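Side-chain contacts in probable N-glycosylase/DNA lyase (Thermotoga maritima, PDB 3N0U), which is a probable DNA glycosylase/lyase of the helix-hairpin-helix superfamily, with an all-alpha fold: residues V187-I190 and L191-A195; E19-R22 and I23-E26; G68-A71 and Q72-G76; Y98-K101 and R102-I106. One frame throughout, in Å; residues are numbered along the deposited sequence. Where two conformers were deposited one is given.

Interaction 1. Residues V187-I190 and L191-A195; sequences VEEI and LRKVA
One carboxylate oxygen, Glu189 OE2, accepts bonds from two cationic side chains, Arg192 and Lys193, in an i to i+3 and i to i+4 salt-bridge network along helix 181-198. Arg192 runs beside Glu189 and holds it side-on, giving one bond to each oxygen. Its NE donates to Glu189 OE1 at 3.0 Å and its NH2 to Glu189 OE2 at 2.9 Å, both on the syn side. The fit is not flat: the carboxylate and guanidinium planes are 40° apart, yet OE1 stays in the guanidinium plane at its edge. Lys193 comes obliquely from another direction and places NZ 3.0 Å from Glu189 OE2, on the anti lone pair that the arginine leaves unused. A bend in the Glu189 chain (chi2 64°) curls the carboxylate back between its two partners. Three donors thus restrict its rotation, and the two positive charges would be expected to keep it ionised.

Underneath, the helix is regular at first, with Leu191 N bonded to Val187 O at 3.1 Å and Arg192 N to Glu188 O at 2.8 Å, whereas the bond from Val194 N to Ile190 O is weak. Elsewhere on this turn, Glu188 turns to Arg128 and the backbone N of Ala156. Val187, Ile190 and Leu191 pack on helix 160-168, while Leu191, Val194 and Ala195 meet Phe205 of helix 202-214, and Val194 also reaches helix 13-44.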
loop_
_atom_site.group_PDB
_atom_site.type_symbol
_atom_site.label_atom_id
_atom_site.label_comp_id
_atom_site.label_asym_id
_atom_site.label_seq_id
_atom_site.Cartn_x
_atom_site.Cartn_y
_atom_site.Cartn_z
ATOM N N VAL A 187 0.358 14.069 -8.638
ATOM C CA VAL A 187 1.343 13.087 -9.073
ATOM C C VAL A 187 0.648 11.753 -9.389
ATOM O O VAL A 187 1.014 11.055 -10.319
ATOM C CB VAL A 187 2.452 12.916 -8.020
ATOM C CG1 VAL A 187 3.414 11.794 -8.402
ATOM C CG2 VAL A 187 3.213 14.224 -7.884
ATOM N N GLU A 188 -0.385 11.423 -8.623
ATOM C CA GLU A 188 -1.158 10.223 -8.892
ATOM C C GLU A 188 -1.791 10.274 -10.285
ATOM O O GLU A 188 -1.822 9.264 -10.991
ATOM C CB GLU A 188 -2.226 10.044 -7.822
ATOM C CG GLU A 188 -3.268 8.966 -8.112
ATOM C CD GLU A 188 -4.234 8.809 -6.944
ATOM O OE1 GLU A 188 -5.051 9.738 -6.694
ATOM O OE2 GLU A 188 -4.157 7.760 -6.248
ATOM N N GLU A 189 -2.281 11.440 -10.694
ATOM C CA GLU A 189 -2.942 11.554 -11.989
ATOM C C GLU A 189 -1.922 11.401 -13.120
ATOM O O GLU A 189 -2.234 10.838 -14.165
ATOM C CB GLU A 189 -3.709 12.880 -12.097
ATOM C CG GLU A 189 -4.281 13.172 -13.479
ATOM C CD GLU A 189 -5.340 12.165 -13.936
ATOM O OE1 GLU A 189 -5.895 11.419 -13.099
ATOM O OE2 GLU A 189 -5.629 12.122 -15.149
ATOM N N ILE A 190 -0.708 11.913 -12.924
ATOM C CA ILE A 190 0.368 11.682 -13.883
ATOM C C ILE A 190 0.602 10.181 -14.086
ATOM O O ILE A 190 0.686 9.687 -15.210
ATOM C CB ILE A 190 1.674 12.326 -13.400
ATOM C CG1 ILE A 190 1.545 13.849 -13.426
ATOM C CG2 ILE A 190 2.833 11.878 -14.244
ATOM C CD1 ILE A 190 2.785 14.594 -12.916
ATOM N N LEU A 191 0.711 9.447 -12.988
ATOM C CA LEU A 191 0.941 8.017 -13.074
ATOM C C LEU A 191 -0.278 7.286 -13.624
ATOM O O LEU A 191 -0.125 6.223 -14.220
ATOM C CB LEU A 191 1.317 7.442 -11.704
ATOM C CG LEU A 191 2.000 6.070 -11.726
ATOM C CD1 LEU A 191 3.293 6.118 -12.484
ATOM C CD2 LEU A 191 2.267 5.579 -10.303
ATOM N N ARG A 192 -1.476 7.830 -13.408
ATOM C CA ARG A 192 -2.679 7.182 -13.915
ATOM C C ARG A 192 -2.642 7.183 -15.423
ATOM O O ARG A 192 -3.035 6.214 -16.056
ATOM C CB ARG A 192 -3.965 7.862 -13.439
ATOM C CG ARG A 192 -5.215 7.056 -13.790
ATOM C CD ARG A 192 -6.512 7.881 -13.764
ATOM N NE ARG A 192 -6.491 8.991 -14.724
ATOM C CZ ARG A 192 -6.571 8.866 -16.048
ATOM N NH1 ARG A 192 -6.678 7.668 -16.612
ATOM N NH2 ARG A 192 -6.539 9.949 -16.817
ATOM N N LYS A 193 -2.184 8.281 -16.003
ATOM C CA LYS A 193 -2.125 8.353 -17.453
ATOM C C LYS A 193 -1.116 7.345 -18.003
ATOM O O LYS A 193 -1.322 6.797 -19.077
ATOM C CB LYS A 193 -1.813 9.773 -17.929
ATOM C CG LYS A 193 -2.944 10.770 -17.658
ATOM C CD LYS A 193 -2.514 12.192 -18.019
ATOM C CE LYS A 193 -3.710 13.134 -18.181
ATOM N NZ LYS A 193 -4.052 13.882 -16.942
ATOM N N VAL A 194 -0.046 7.075 -17.258
ATOM C CA VAL A 194 0.928 6.075 -17.684
ATOM C C VAL A 194 0.312 4.680 -17.592
ATOM O O VAL A 194 0.471 3.862 -18.492
ATOM C CB VAL A 194 2.203 6.115 -16.834
ATOM C CG1 VAL A 194 3.197 5.075 -17.323
ATOM C CG2 VAL A 194 2.826 7.522 -16.872
ATOM N N ALA A 195 -0.409 4.419 -16.505
ATOM C CA ALA A 195 -1.080 3.144 -16.335
ATOM C C ALA A 195 -2.069 2.918 -17.470
ATOM O O ALA A 195 -2.156 1.833 -18.024
ATOM C CB ALA A 195 -1.792 3.099 -14.999
#

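Interaction 2. Residues E19-R22 and I23-E26; sequences ELER and IREE
Arg24 NH2 is shared between Glu21 OE1, 3.0 Å away, and the backbone O of Phe198, and the first of these bonds is an i to i+3 salt bridge within helix 13-44. The two side chains run side by side. The carboxylate oxygen lies in the guanidinium plane, the N-H pointing to it almost straight (165°), and the arginine is received on the syn side of OE1. Arg24 reaches this place with an extended chain, whereas Glu21 folds back at chi2 (-71°) to meet it. The guanidinium has further partners beyond the turn: Glu200 forms a salt bridge with NH1, and Phe198 makes a cation-pi contact.

The backbone beneath is an opened, hydrated helical turn. Ile23 N makes only weak bonds, to Glu19 O and Leu20 O, and Arg24 N a weak one to Glu21 O. Where the next i to i+4 bonds would fall, water enters instead. One water links Glu21 O at 2.7 Å with Glu25 N at 3.0 Å; a second joins Arg22 O to Glu26 N and to Glu26 OE2, while the other oxygen of that carboxylate bonds Tyr211 OH.

On the side toward helix 202-214, Leu20 lies on Phe205 and Ile23 on Tyr211 and Leu212. Ile23 holds CG1 between its backbone N and carbonyl carbon (chi1 57°), over the preceding turn, and the further bend at chi2 leaves CD1 3.3 Å from Leu20 O.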
loop_
_atom_site.group_PDB
_atom_site.type_symbol
_atom_site.label_atom_id
_atom_site.label_comp_id
_atom_site.label_asym_id
_atom_site.label_seq_id
_atom_site.Cartn_x
_atom_site.Cartn_y
_atom_site.Cartn_z
ATOM N N GLU A 19 10.054 -1.527 -21.260
ATOM C CA GLU A 19 10.582 -2.481 -20.302
ATOM C C GLU A 19 9.450 -3.180 -19.570
ATOM O O GLU A 19 9.527 -4.384 -19.328
ATOM C CB GLU A 19 11.497 -1.809 -19.295
ATOM C CG GLU A 19 11.997 -2.779 -18.215
ATOM C CD GLU A 19 12.699 -4.047 -18.770
ATOM O OE1 GLU A 19 13.294 -4.006 -19.878
ATOM O OE2 GLU A 19 12.657 -5.090 -18.080
ATOM N N LEU A 20 8.397 -2.441 -19.239
ATOM C CA LEU A 20 7.249 -3.047 -18.596
ATOM C C LEU A 20 6.590 -4.052 -19.529
ATOM O O LEU A 20 6.154 -5.112 -19.087
ATOM C CB LEU A 20 6.230 -1.999 -18.166
ATOM C CG LEU A 20 6.604 -1.154 -16.951
ATOM C CD1 LEU A 20 5.766 0.112 -16.921
ATOM C CD2 LEU A 20 6.425 -1.954 -15.653
ATOM N N GLU A 21 6.500 -3.737 -20.811
ATOM C CA GLU A 21 5.930 -4.690 -21.743
ATOM C C GLU A 21 6.747 -5.967 -21.829
ATOM O O GLU A 21 6.187 -7.028 -22.015
ATOM C CB GLU A 21 5.748 -4.094 -23.131
ATOM C CG GLU A 21 4.781 -2.908 -23.190
ATOM C CD GLU A 21 3.317 -3.249 -23.007
ATOM O OE1 GLU A 21 2.994 -4.373 -22.586
ATOM O OE2 GLU A 21 2.469 -2.357 -23.270
ATOM N N ARG A 22 8.068 -5.871 -21.660
ATOM C CA ARG A 22 8.896 -7.064 -21.737
ATOM C C ARG A 22 8.707 -8.001 -20.548
ATOM O O ARG A 22 8.940 -9.209 -20.678
ATOM C CB ARG A 22 10.375 -6.705 -21.835
ATOM C CG ARG A 22 10.795 -6.004 -23.112
ATOM C CD ARG A 22 12.296 -5.727 -23.071
ATOM N NE ARG A 22 12.718 -4.828 -24.139
ATOM C CZ ARG A 22 13.059 -3.550 -23.967
ATOM N NH1 ARG A 22 13.056 -3.004 -22.756
ATOM N NH2 ARG A 22 13.423 -2.819 -25.016
ATOM N N ILE A 23 8.294 -7.468 -19.399
ATOM C CA ILE A 23 8.061 -8.331 -18.235
ATOM C C ILE A 23 6.600 -8.660 -18.042
ATOM O O ILE A 23 6.254 -9.436 -17.159
ATOM C CB ILE A 23 8.662 -7.775 -16.903
ATOM C CG1 ILE A 23 8.154 -6.383 -16.547
ATOM C CG2 ILE A 23 10.198 -7.753 -16.980
ATOM C CD1 ILE A 23 6.742 -6.319 -16.020
ATOM N N ARG A 24 5.736 -8.087 -18.868
ATOM C CA ARG A 24 4.304 -8.188 -18.623
ATOM C C ARG A 24 3.799 -9.619 -18.605
ATOM O O ARG A 24 3.069 -10.018 -17.702
ATOM C CB ARG A 24 3.543 -7.382 -19.662
ATOM C CG ARG A 24 2.077 -7.214 -19.339
ATOM C CD ARG A 24 1.406 -6.405 -20.459
ATOM N NE ARG A 24 0.129 -5.846 -20.022
ATOM C CZ ARG A 24 -0.356 -4.685 -20.423
ATOM N NH1 ARG A 24 -1.514 -4.282 -19.937
ATOM N NH2 ARG A 24 0.295 -3.934 -21.326
ATOM N N GLU A 25 4.201 -10.414 -19.588
ATOM C CA GLU A 25 3.644 -11.755 -19.718
ATOM C C GLU A 25 4.034 -12.597 -18.519
ATOM O O GLU A 25 3.218 -13.318 -17.971
ATOM C CB GLU A 25 4.157 -12.411 -20.992
ATOM C CG GLU A 25 3.654 -13.823 -21.204
ATOM C CD GLU A 25 4.321 -14.501 -22.396
ATOM O OE1 GLU A 25 4.670 -15.700 -22.290
ATOM O OE2 GLU A 25 4.503 -13.830 -23.439
ATOM N N GLU A 26 5.284 -12.490 -18.104
ATOM C CA GLU A 26 5.750 -13.318 -17.006
ATOM C C GLU A 26 5.213 -12.867 -15.658
ATOM O O GLU A 26 5.050 -13.682 -14.746
ATOM C CB GLU A 26 7.287 -13.412 -16.991
ATOM C CG GLU A 26 8.037 -12.181 -16.564
ATOM C CD GLU A 26 9.514 -12.282 -16.916
ATOM O OE1 GLU A 26 10.367 -11.960 -16.063
ATOM O OE2 GLU A 26 9.812 -12.656 -18.058
HETATM O O HOH W 1 5.906 -9.733 -21.916
HETATM O O HOH W 2 7.678 -11.651 -19.803
#

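Interaction 3. Residues G68-A71 and Q72-G76; sequences GIRA and QKEIG
Arg70 and Glu74, one turn apart on helix 65-75, form an i to i+4 salt bridge through a single atom pair, Arg70 NE and Glu74 OE2, at 3.1 Å. The geometry is loose. The guanidinium and carboxylate planes stand 79° apart, and NE sits above the carboxylate plane with its N-H bent to 138°. The Arg70 chain is extended and crosses Glu74 obliquely, with OE2 tilted 30° from the guanidinium plane. Glu74 leans back over the preceding turn, its CG 3.2 Å from Arg70 O.

Ala71 and Gln72 form the inner side of the same turn. Ala71 O accepts the N-H of Ile75 at 2.9 Å, and Gln72 N donates to Gly68 O, also at 2.9 Å. The CB of Gln72 rests 3.4 Å from that Gly68 oxygen. At the far end, Gly76 leaves the helix with positive phi while its N still bonds Gln72 O.

Both ends of the Gln72 amide are satisfied beyond the turn, OE1 by Lys219 and NE2 by Glu53. Ile69, Ala71 and Gln72 pack on helix 47-59, and Ile75 lies against Leu87, Lys90 and Leu91 of helix 84-93.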
loop_
_atom_site.group_PDB
_atom_site.type_symbol
_atom_site.label_atom_id
_atom_site.label_comp_id
_atom_site.label_asym_id
_atom_site.label_seq_id
_atom_site.Cartn_x
_atom_site.Cartn_y
_atom_site.Cartn_z
ATOM N N GLY A 68 6.866 -6.628 6.649
ATOM C CA GLY A 68 5.486 -6.523 7.069
ATOM C C GLY A 68 4.765 -7.854 6.994
ATOM O O GLY A 68 3.913 -8.159 7.817
ATOM N N ILE A 69 5.071 -8.626 5.959
ATOM C CA ILE A 69 4.454 -9.928 5.756
ATOM C C ILE A 69 4.847 -10.849 6.915
ATOM O O ILE A 69 4.013 -11.564 7.480
ATOM C CB ILE A 69 4.891 -10.515 4.393
ATOM C CG1 ILE A 69 4.168 -9.772 3.269
ATOM C CG2 ILE A 69 4.545 -11.974 4.308
ATOM C CD1 ILE A 69 4.774 -9.980 1.867
ATOM N N ARG A 70 6.121 -10.810 7.293
ATOM C CA ARG A 70 6.594 -11.587 8.427
ATOM C C ARG A 70 5.920 -11.148 9.745
ATOM O O ARG A 70 5.536 -11.980 10.564
ATOM C CB ARG A 70 8.111 -11.469 8.548
ATOM C CG ARG A 70 8.670 -12.269 9.698
ATOM C CD ARG A 70 10.163 -12.057 9.866
ATOM N NE ARG A 70 10.683 -12.954 10.891
ATOM C CZ ARG A 70 11.840 -12.784 11.522
ATOM N NH1 ARG A 70 12.603 -11.730 11.254
ATOM N NH2 ARG A 70 12.223 -13.670 12.433
ATOM N N ALA A 71 5.753 -9.848 9.933
ATOM C CA ALA A 71 5.110 -9.353 11.138
ATOM C C ALA A 71 3.662 -9.823 11.182
ATOM O O ALA A 71 3.179 -10.267 12.203
ATOM C CB ALA A 71 5.177 -7.830 11.214
ATOM N N GLN A 72 2.970 -9.710 10.060
ATOM C CA GLN A 72 1.578 -10.116 9.984
ATOM C C GLN A 72 1.430 -11.610 10.298
ATOM O O GLN A 72 0.531 -12.010 11.045
ATOM C CB GLN A 72 1.016 -9.775 8.606
ATOM C CG GLN A 72 -0.466 -9.754 8.512
ATOM C CD GLN A 72 -0.935 -9.134 7.209
ATOM O OE1 GLN A 72 -0.197 -9.094 6.229
ATOM N NE2 GLN A 72 -2.158 -8.645 7.192
ATOM N N LYS A 73 2.330 -12.425 9.759
ATOM C CA LYS A 73 2.301 -13.862 9.993
ATOM C C LYS A 73 2.499 -14.181 11.475
ATOM O O LYS A 73 1.783 -15.013 12.039
ATOM C CB LYS A 73 3.389 -14.555 9.160
ATOM C CG LYS A 73 3.551 -16.061 9.408
ATOM C CD LYS A 73 4.802 -16.588 8.702
ATOM C CE LYS A 73 6.090 -15.940 9.255
ATOM N NZ LYS A 73 7.319 -16.142 8.399
ATOM N N GLU A 74 3.457 -13.503 12.106
ATOM C CA GLU A 74 3.833 -13.801 13.490
ATOM C C GLU A 74 2.857 -13.244 14.521
ATOM O O GLU A 74 2.617 -13.864 15.550
ATOM C CB GLU A 74 5.254 -13.313 13.784
ATOM C CG GLU A 74 6.301 -14.003 12.912
ATOM C CD GLU A 74 7.702 -13.965 13.503
ATOM O OE1 GLU A 74 7.840 -13.548 14.679
ATOM O OE2 GLU A 74 8.665 -14.359 12.790
ATOM N N ILE A 75 2.263 -12.097 14.236
ATOM C CA ILE A 75 1.408 -11.437 15.217
ATOM C C ILE A 75 -0.072 -11.760 14.987
ATOM O O ILE A 75 -0.817 -12.000 15.930
ATOM C CB ILE A 75 1.662 -9.921 15.191
ATOM C CG1 ILE A 75 3.081 -9.647 15.712
ATOM C CG2 ILE A 75 0.623 -9.183 16.008
ATOM C CD1 ILE A 75 3.582 -8.229 15.437
ATOM N N GLY A 76 -0.495 -11.755 13.733
ATOM C CA GLY A 76 -1.864 -12.117 13.402
ATOM C C GLY A 76 -2.861 -11.234 14.125
ATOM O O GLY A 76 -2.732 -10.012 14.129
#

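Interaction 4. Residues Y98-K101 and R102-I106; sequences YPQK and RAEFI
The first turns of helix 99-109 begin at Tyr98, the N-cap residue, whose backbone O receives Arg102 N at 3.1 Å and so starts the i to i+4 pattern. Beside helix 84-93, one glutamate serves two partners from the previous turn. Gln100 NE2 donates to Glu104 OE2 at 3.0 Å in a nearly straight bond (173°) lying in the amide plane. It reaches the oxygen on its anti side, with the amide and carboxylate planes 78° apart. The other oxygen, Glu104 OE1, takes the salt bridge from Lys101 NZ at 2.8 Å, met almost head-on along its C-O bond. Each carboxylate oxygen thus has its own donor, which limits rotation of the group.

Lys101 gets there by a chain folded at chi2 and chi3, and its methylenes cross Phe105 at about a right angle, CE standing 3.5 Å from the ring atom CE1. In the conformer described, one of two deposited, Arg102 runs alongside Tyr98, whose CB lies over one guanidinium face; the ring and guanidinium planes are 21° apart, with NH2 3.5 Å from Tyr98 CD2.

Pro99, Gln100, Ala103 and Glu104 lie against helix 84-93, and Ile106 against helix 47-59. Phe105 turns one ring face to the backbone: Lys101 O sits 3.4 Å above its plane, offset toward the rim, while also accepting Phe105 N at 3.0 Å.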
loop_
_atom_site.group_PDB
_atom_site.type_symbol
_atom_site.label_atom_id
_atom_site.label_comp_id
_atom_site.label_asym_id
_atom_site.label_seq_id
_atom_site.Cartn_x
_atom_site.Cartn_y
_atom_site.Cartn_z
ATOM N N TYR A 98 11.073 0.636 14.597
ATOM C CA TYR A 98 10.336 1.642 15.383
ATOM C C TYR A 98 9.164 0.980 16.081
ATOM O O TYR A 98 8.013 1.372 15.910
ATOM C CB TYR A 98 9.862 2.792 14.482
ATOM C CG TYR A 98 10.985 3.375 13.663
ATOM C CD1 TYR A 98 11.964 4.160 14.245
ATOM C CD2 TYR A 98 11.083 3.102 12.320
ATOM C CE1 TYR A 98 12.999 4.684 13.488
ATOM C CE2 TYR A 98 12.122 3.615 11.553
ATOM C CZ TYR A 98 13.077 4.391 12.153
ATOM O OH TYR A 98 14.104 4.877 11.389
ATOM N N PRO A 99 9.452 -0.046 16.882
ATOM C CA PRO A 99 8.375 -0.887 17.407
ATOM C C PRO A 99 7.445 -0.165 18.369
ATOM O O PRO A 99 6.248 -0.445 18.369
ATOM C CB PRO A 99 9.128 -2.017 18.101
ATOM C CG PRO A 99 10.452 -1.428 18.466
ATOM C CD PRO A 99 10.777 -0.494 17.335
ATOM N N GLN A 100 7.969 0.717 19.213
ATOM C CA GLN A 100 7.111 1.393 20.183
ATOM C C GLN A 100 6.111 2.291 19.472
ATOM O O GLN A 100 4.910 2.240 19.737
ATOM C CB GLN A 100 7.932 2.194 21.194
ATOM C CG GLN A 100 7.097 2.830 22.275
ATOM C CD GLN A 100 6.474 1.831 23.241
ATOM O OE1 GLN A 100 7.026 0.752 23.522
ATOM N NE2 GLN A 100 5.326 2.205 23.778
ATOM N N LYS A 101 6.594 3.112 18.558
ATOM C CA LYS A 101 5.706 4.057 17.914
ATOM C C LYS A 101 4.693 3.349 17.012
ATOM O O LYS A 101 3.521 3.719 16.976
ATOM C CB LYS A 101 6.525 5.102 17.140
ATOM C CG LYS A 101 5.773 6.360 16.851
ATOM C CD LYS A 101 5.402 7.089 18.167
ATOM C CE LYS A 101 3.913 7.266 18.317
ATOM N NZ LYS A 101 3.610 8.261 19.391
ATOM N N ARG A 102 5.113 2.341 16.261
ATOM C CA ARG A 102 4.166 1.621 15.409
ATOM C C ARG A 102 3.124 0.905 16.253
ATOM O O ARG A 102 1.948 0.866 15.891
ATOM C CB ARG A 102 4.874 0.620 14.496
ATOM C CG ARG A 102 5.868 1.238 13.517
ATOM C CD ARG A 102 5.227 2.153 12.475
ATOM N NE ARG A 102 6.287 2.825 11.723
ATOM C CZ ARG A 102 6.955 3.895 12.147
ATOM N NH1 ARG A 102 6.662 4.469 13.318
ATOM N NH2 ARG A 102 7.925 4.395 11.402
ATOM N N ALA A 103 3.541 0.337 17.377
ATOM C CA ALA A 103 2.585 -0.316 18.281
ATOM C C ALA A 103 1.545 0.698 18.753
ATOM O O ALA A 103 0.357 0.384 18.826
ATOM C CB ALA A 103 3.294 -0.931 19.461
ATOM N N GLU A 104 1.993 1.906 19.075
ATOM C CA GLU A 104 1.095 2.940 19.565
ATOM C C GLU A 104 0.077 3.329 18.504
ATOM O O GLU A 104 -1.120 3.481 18.803
ATOM C CB GLU A 104 1.899 4.157 20.028
ATOM C CG GLU A 104 2.656 3.903 21.330
ATOM C CD GLU A 104 3.581 5.021 21.761
ATOM O OE1 GLU A 104 3.652 6.052 21.072
ATOM O OE2 GLU A 104 4.234 4.856 22.816
ATOM N N PHE A 105 0.540 3.475 17.266
ATOM C CA PHE A 105 -0.359 3.759 16.153
ATOM C C PHE A 105 -1.437 2.694 16.023
ATOM O O PHE A 105 -2.618 3.010 15.890
ATOM C CB PHE A 105 0.390 3.824 14.817
ATOM C CG PHE A 105 1.341 4.973 14.680
ATOM C CD1 PHE A 105 1.220 6.117 15.439
ATOM C CD2 PHE A 105 2.375 4.891 13.765
ATOM C CE1 PHE A 105 2.118 7.162 15.285
ATOM C CE2 PHE A 105 3.257 5.928 13.589
ATOM C CZ PHE A 105 3.137 7.066 14.355
ATOM N N ILE A 106 -1.023 1.433 16.053
ATOM C CA ILE A 106 -1.946 0.312 15.846
ATOM C C ILE A 106 -2.987 0.287 16.976
ATOM O O ILE A 106 -4.207 0.132 16.730
ATOM C CB ILE A 106 -1.180 -1.020 15.706
ATOM C CG1 ILE A 106 -0.434 -1.012 14.375
ATOM C CG2 ILE A 106 -2.116 -2.223 15.767
ATOM C CD1 ILE A 106 0.689 -2.037 14.286
#

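Along the chain the order is interaction 2, 3, 4 and then 1, each confined to its own helix: 13-44, 65-75, 99-109 and 181-198. Interactions 1 and 2 have centres 19 Å apart and nearest atoms about 6 Å apart, and both helices pack on helix 202-214, so chain regions near the two termini come together. Interactions 3 and 4, with centres 14 Å apart, both pack against helices 47-59 and 84-93. Interactions 2 and 4 are 38 Å apart between centres, on opposite sides of the chain's centre. The two pairs of turns, none touching another, thus belong to different parts of the fold, each turn held locally within its own helix.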